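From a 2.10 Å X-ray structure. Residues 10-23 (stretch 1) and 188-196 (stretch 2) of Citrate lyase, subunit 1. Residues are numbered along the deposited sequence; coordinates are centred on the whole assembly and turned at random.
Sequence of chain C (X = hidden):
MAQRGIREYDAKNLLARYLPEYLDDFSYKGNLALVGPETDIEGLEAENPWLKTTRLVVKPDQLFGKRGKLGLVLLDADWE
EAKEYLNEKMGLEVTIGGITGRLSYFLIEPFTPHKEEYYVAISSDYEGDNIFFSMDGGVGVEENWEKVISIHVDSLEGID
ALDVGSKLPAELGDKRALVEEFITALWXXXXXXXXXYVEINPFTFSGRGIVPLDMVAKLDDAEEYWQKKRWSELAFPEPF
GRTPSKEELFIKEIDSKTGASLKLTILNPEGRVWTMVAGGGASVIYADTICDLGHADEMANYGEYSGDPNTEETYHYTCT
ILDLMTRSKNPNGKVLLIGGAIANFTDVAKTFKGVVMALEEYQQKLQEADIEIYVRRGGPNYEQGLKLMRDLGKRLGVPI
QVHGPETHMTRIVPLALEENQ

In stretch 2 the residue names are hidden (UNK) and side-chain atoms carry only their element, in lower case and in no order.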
# COMPACT_ATOMS: atom_id res chain seq x y z
N ASP C 10 8.67 24.89 62.02
CA ASP C 10 8.52 23.79 61.08
C ASP C 10 8.72 22.41 61.74
O ASP C 10 7.93 21.49 61.48
CB ASP C 10 9.47 23.99 59.90
CG ASP C 10 9.21 25.26 59.08
OD1 ASP C 10 8.03 25.60 58.86
OD2 ASP C 10 10.20 25.88 58.61
N ALA C 11 9.76 22.28 62.60
CA ALA C 11 10.09 21.04 63.31
C ALA C 11 8.96 20.62 64.29
O ALA C 11 8.54 19.46 64.31
CB ALA C 11 11.41 21.19 64.03
N LYS C 12 8.45 21.60 65.07
CA LYS C 12 7.36 21.42 66.03
C LYS C 12 6.05 21.13 65.32
O LYS C 12 5.26 20.33 65.83
CB LYS C 12 7.23 22.65 66.95
CG LYS C 12 8.30 22.70 68.03
CD LYS C 12 8.22 23.95 68.85
CE LYS C 12 9.02 23.77 70.11
NZ LYS C 12 9.01 24.98 70.95
N ASN C 13 5.81 21.76 64.15
CA ASN C 13 4.62 21.54 63.33
C ASN C 13 4.62 20.12 62.79
O ASN C 13 3.57 19.47 62.83
CB ASN C 13 4.53 22.55 62.19
CG ASN C 13 3.17 23.18 62.06
OD1 ASN C 13 2.12 22.51 62.01
ND2 ASN C 13 3.14 24.51 62.02
N LEU C 14 5.82 19.62 62.34
CA LEU C 14 6.02 18.24 61.87
C LEU C 14 5.73 17.28 63.04
O LEU C 14 4.98 16.32 62.87
CB LEU C 14 7.45 18.00 61.32
CG LEU C 14 7.77 18.53 59.91
CD1 LEU C 14 9.27 18.47 59.61
CD2 LEU C 14 7.01 17.78 58.86
N LEU C 15 6.29 17.58 64.22
CA LEU C 15 6.09 16.78 65.43
C LEU C 15 4.61 16.75 65.82
O LEU C 15 4.09 15.68 66.15
CB LEU C 15 6.95 17.27 66.60
CG LEU C 15 7.07 16.24 67.72
CD1 LEU C 15 8.09 15.21 67.38
CD2 LEU C 15 7.42 16.90 69.03
N ALA C 16 3.93 17.90 65.77
CA ALA C 16 2.51 18.03 66.10
C ALA C 16 1.64 17.24 65.13
O ALA C 16 0.73 16.54 65.57
CB ALA C 16 2.10 19.49 66.10
N ARG C 17 1.99 17.27 63.83
CA ARG C 17 1.26 16.56 62.78
C ARG C 17 1.51 15.06 62.73
O ARG C 17 0.55 14.29 62.71
CB ARG C 17 1.55 17.20 61.40
CG ARG C 17 0.48 16.91 60.35
CD ARG C 17 0.20 18.11 59.45
NE ARG C 17 0.99 18.08 58.22
CZ ARG C 17 2.15 18.71 58.04
NH1 ARG C 17 2.68 19.43 59.03
NH2 ARG C 17 2.79 18.62 56.88
N TYR C 18 2.78 14.63 62.67
CA TYR C 18 3.10 13.22 62.42
C TYR C 18 3.48 12.37 63.67
O TYR C 18 3.30 11.15 63.61
CB TYR C 18 4.15 13.12 61.29
CG TYR C 18 3.62 13.76 60.03
CD1 TYR C 18 2.59 13.16 59.31
CD2 TYR C 18 4.03 15.03 59.64
CE1 TYR C 18 2.03 13.78 58.20
CE2 TYR C 18 3.47 15.67 58.54
CZ TYR C 18 2.46 15.04 57.82
OH TYR C 18 1.89 15.65 56.72
N LEU C 19 3.88 12.97 64.80
CA LEU C 19 4.17 12.14 65.99
C LEU C 19 2.90 11.42 66.57
O LEU C 19 3.06 10.25 66.96
CB LEU C 19 4.93 12.88 67.08
CG LEU C 19 5.61 11.96 68.12
CD1 LEU C 19 6.93 11.38 67.59
CD2 LEU C 19 5.85 12.69 69.43
N PRO C 20 1.67 12.00 66.56
CA PRO C 20 0.49 11.24 67.07
C PRO C 20 0.10 9.98 66.28
O PRO C 20 -0.90 9.36 66.62
CB PRO C 20 -0.63 12.29 67.06
CG PRO C 20 0.03 13.60 66.97
CD PRO C 20 1.27 13.37 66.18
N GLU C 21 0.88 9.61 65.24
CA GLU C 21 0.69 8.43 64.38
C GLU C 21 1.48 7.23 64.90
O GLU C 21 1.19 6.09 64.53
CB GLU C 21 1.12 8.74 62.93
CG GLU C 21 0.08 9.54 62.15
CD GLU C 21 0.46 9.93 60.73
OE1 GLU C 21 1.18 9.16 60.06
OE2 GLU C 21 -0.01 11.00 60.28
N TYR C 22 2.50 7.49 65.73
CA TYR C 22 3.40 6.51 66.35
C TYR C 22 3.10 6.40 67.86
O TYR C 22 3.23 5.33 68.46
CB TYR C 22 4.87 6.95 66.13
CG TYR C 22 5.24 7.22 64.69
CD1 TYR C 22 5.29 6.18 63.76
CD2 TYR C 22 5.51 8.50 64.24
CE1 TYR C 22 5.63 6.42 62.43
CE2 TYR C 22 5.86 8.75 62.91
CZ TYR C 22 5.92 7.71 62.01
OH TYR C 22 6.24 7.94 60.69
N LEU C 23 2.71 7.53 68.46
CA LEU C 23 2.40 7.72 69.87
C LEU C 23 0.93 8.18 70.02
O LEU C 23 0.24 8.34 69.01
CB LEU C 23 3.36 8.84 70.35
CG LEU C 23 3.66 9.00 71.83
CD1 LEU C 23 4.26 7.72 72.42
CD2 LEU C 23 4.60 10.17 72.05
N UNK C 188 10.94 6.72 65.16
CA UNK C 188 10.10 6.36 64.02
C UNK C 188 9.82 7.61 63.20
O UNK C 188 9.92 7.58 61.97
n UNK C 188 8.77 0.94 65.17
c UNK C 188 7.72 3.59 65.32
n UNK C 188 7.73 2.60 66.41
n UNK C 188 8.17 0.54 67.34
c UNK C 188 9.03 4.37 65.24
c UNK C 188 8.21 1.36 66.30
c UNK C 188 8.80 5.69 64.51
N UNK C 189 9.55 8.72 63.88
CA UNK C 189 9.33 10.03 63.30
C UNK C 189 10.61 10.50 62.57
O UNK C 189 10.53 10.97 61.45
c UNK C 189 8.72 15.19 63.35
c UNK C 189 8.84 12.47 64.03
c UNK C 189 7.81 12.97 63.24
c UNK C 189 8.90 11.01 64.40
c UNK C 189 9.75 14.72 64.15
c UNK C 189 7.75 14.32 62.90
c UNK C 189 9.81 13.37 64.49
N UNK C 190 11.78 10.31 63.19
CA UNK C 190 13.10 10.67 62.65
C UNK C 190 13.36 9.87 61.35
O UNK C 190 13.72 10.45 60.31
o UNK C 190 19.62 11.04 62.28
c UNK C 190 17.70 9.64 62.48
c UNK C 190 16.36 9.49 62.82
c UNK C 190 14.16 10.36 63.73
c UNK C 190 17.59 11.95 63.12
c UNK C 190 16.25 11.77 63.48
c UNK C 190 18.30 10.88 62.62
c UNK C 190 15.61 10.55 63.30
N UNK C 191 13.13 8.55 61.43
CA UNK C 191 13.33 7.56 60.38
C UNK C 191 12.41 7.68 59.18
O UNK C 191 12.86 7.43 58.06
o UNK C 191 14.50 5.75 61.41
c UNK C 191 13.21 6.16 60.97
N UNK C 192 11.13 7.99 59.39
CA UNK C 192 10.16 8.08 58.31
C UNK C 192 10.02 9.47 57.70
O UNK C 192 9.53 9.57 56.56
c UNK C 192 8.79 7.56 58.77
c UNK C 192 8.75 6.12 59.27
o UNK C 192 9.67 5.33 58.91
o UNK C 192 7.79 5.77 60.00
N UNK C 193 10.47 10.54 58.42
CA UNK C 193 10.33 11.92 57.94
C UNK C 193 11.65 12.51 57.38
O UNK C 193 11.68 13.70 57.02
c UNK C 193 8.92 13.99 58.46
o UNK C 193 8.74 11.98 59.73
c UNK C 193 9.67 12.79 59.03
N UNK C 194 12.69 11.69 57.22
CA UNK C 194 13.94 12.09 56.59
C UNK C 194 14.80 13.11 57.31
O UNK C 194 15.42 13.96 56.68
N UNK C 195 14.86 12.99 58.64
CA UNK C 195 15.67 13.85 59.48
C UNK C 195 17.10 13.36 59.48
O UNK C 195 17.34 12.16 59.35
c UNK C 195 14.09 16.06 61.57
c UNK C 195 13.94 14.74 61.16
c UNK C 195 12.66 14.25 60.96
c UNK C 195 11.54 15.06 61.17
c UNK C 195 12.98 16.87 61.76
c UNK C 195 11.71 16.36 61.57
c UNK C 195 15.15 13.87 60.93
N UNK C 196 18.03 14.29 59.64
CA UNK C 196 19.45 13.99 59.74
C UNK C 196 19.89 14.29 61.20
O UNK C 196 20.93 13.81 61.66
c UNK C 196 20.23 14.85 58.75
O HOH W 1 5.72 4.20 68.32

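Position 188 carries seven side-chain atoms. Three carbons lead to a nitrogen, then to a carbon that bears two more nitrogens. The first side-chain carbon lies over one face of the Tyr22 ring, 3.9 Å from the ring centroid, and is 3.6 Å from Tyr22 CD1. The nitrogen-bearing end is a guanidinium group, so the residue is Arg188. A water accepts from Arg188 NE at 3.2 Å and donates to Tyr22 O at 2.7 Å, so the water bridges Arg188 NE to the backbone of Tyr22.

Position 189 has one carbon followed by a ring of six carbons, with no oxygen. Its CB points sideways, but the ring reaches stretch 1. Leu15 CD1 sits over one ring face, 4.0 Å from the centroid. Leu14 CB is 3.7 Å from one ring carbon, and Tyr18 CB lies at the ring edge, 4.1 Å from another. Leu19 CD1 packs 3.8 Å from CB of 189. The residue is Phe189. The ring carbon near Leu14 CB is Phe189 CZ, and the one near Tyr18 CB is Phe189 CE1.

Position 190 has one carbon and a six-carbon ring bearing one oxygen. The CA-to-CB bond points away, and nothing on stretch 1 is touched. It is Tyr190.

Position 191 has one carbon and one oxygen. It makes no contact with stretch 1. It is Ser191.

Position 192 has two carbons, the second carrying two oxygens. One oxygen is 2.8 Å from Tyr22 OH. Such a short carboxylate is Asp192. Tyr22 OH donates a weak hydrogen bond to Asp192 OD2.

Position 193 has one carbon that carries one oxygen and one carbon. The outer carbon lies 4.3 Å from Leu14 CD2. This branching identifies Thr193. Thr193 OG1 donates to Phe189 O at 2.7 Å, one turn back.

Position 194 has no side-chain atoms, so it is Gly194. Its phi is positive, at 67°, which favours glycine.

Position 195 has one carbon and a six-carbon ring without oxygen. A ring carbon is 3.8 Å from Leu14 CD1. It is Phe195, and that carbon is CZ.

Position 196 has a single side-chain carbon, out of reach of stretch 1. It is Ala196.

The contact buries 472 Å² in total and is mainly apolar. The two helix axes cross at 109° and are 11.3 Å apart at closest approach, so side chains must fill the gap. Phe189 has the largest area covered, packing against Leu14, Leu15, Tyr18, Leu19 and Tyr22. Phe195 and Thr193 extend the apolar packing along Leu14. Beyond the helix of stretch 1, Tyr22 lies across the start of stretch 2. Its ring packs on Arg188, and its hydroxyl reaches Asp192, one helical turn further on.

Stretch 2 188-196: RFYSDTGFA
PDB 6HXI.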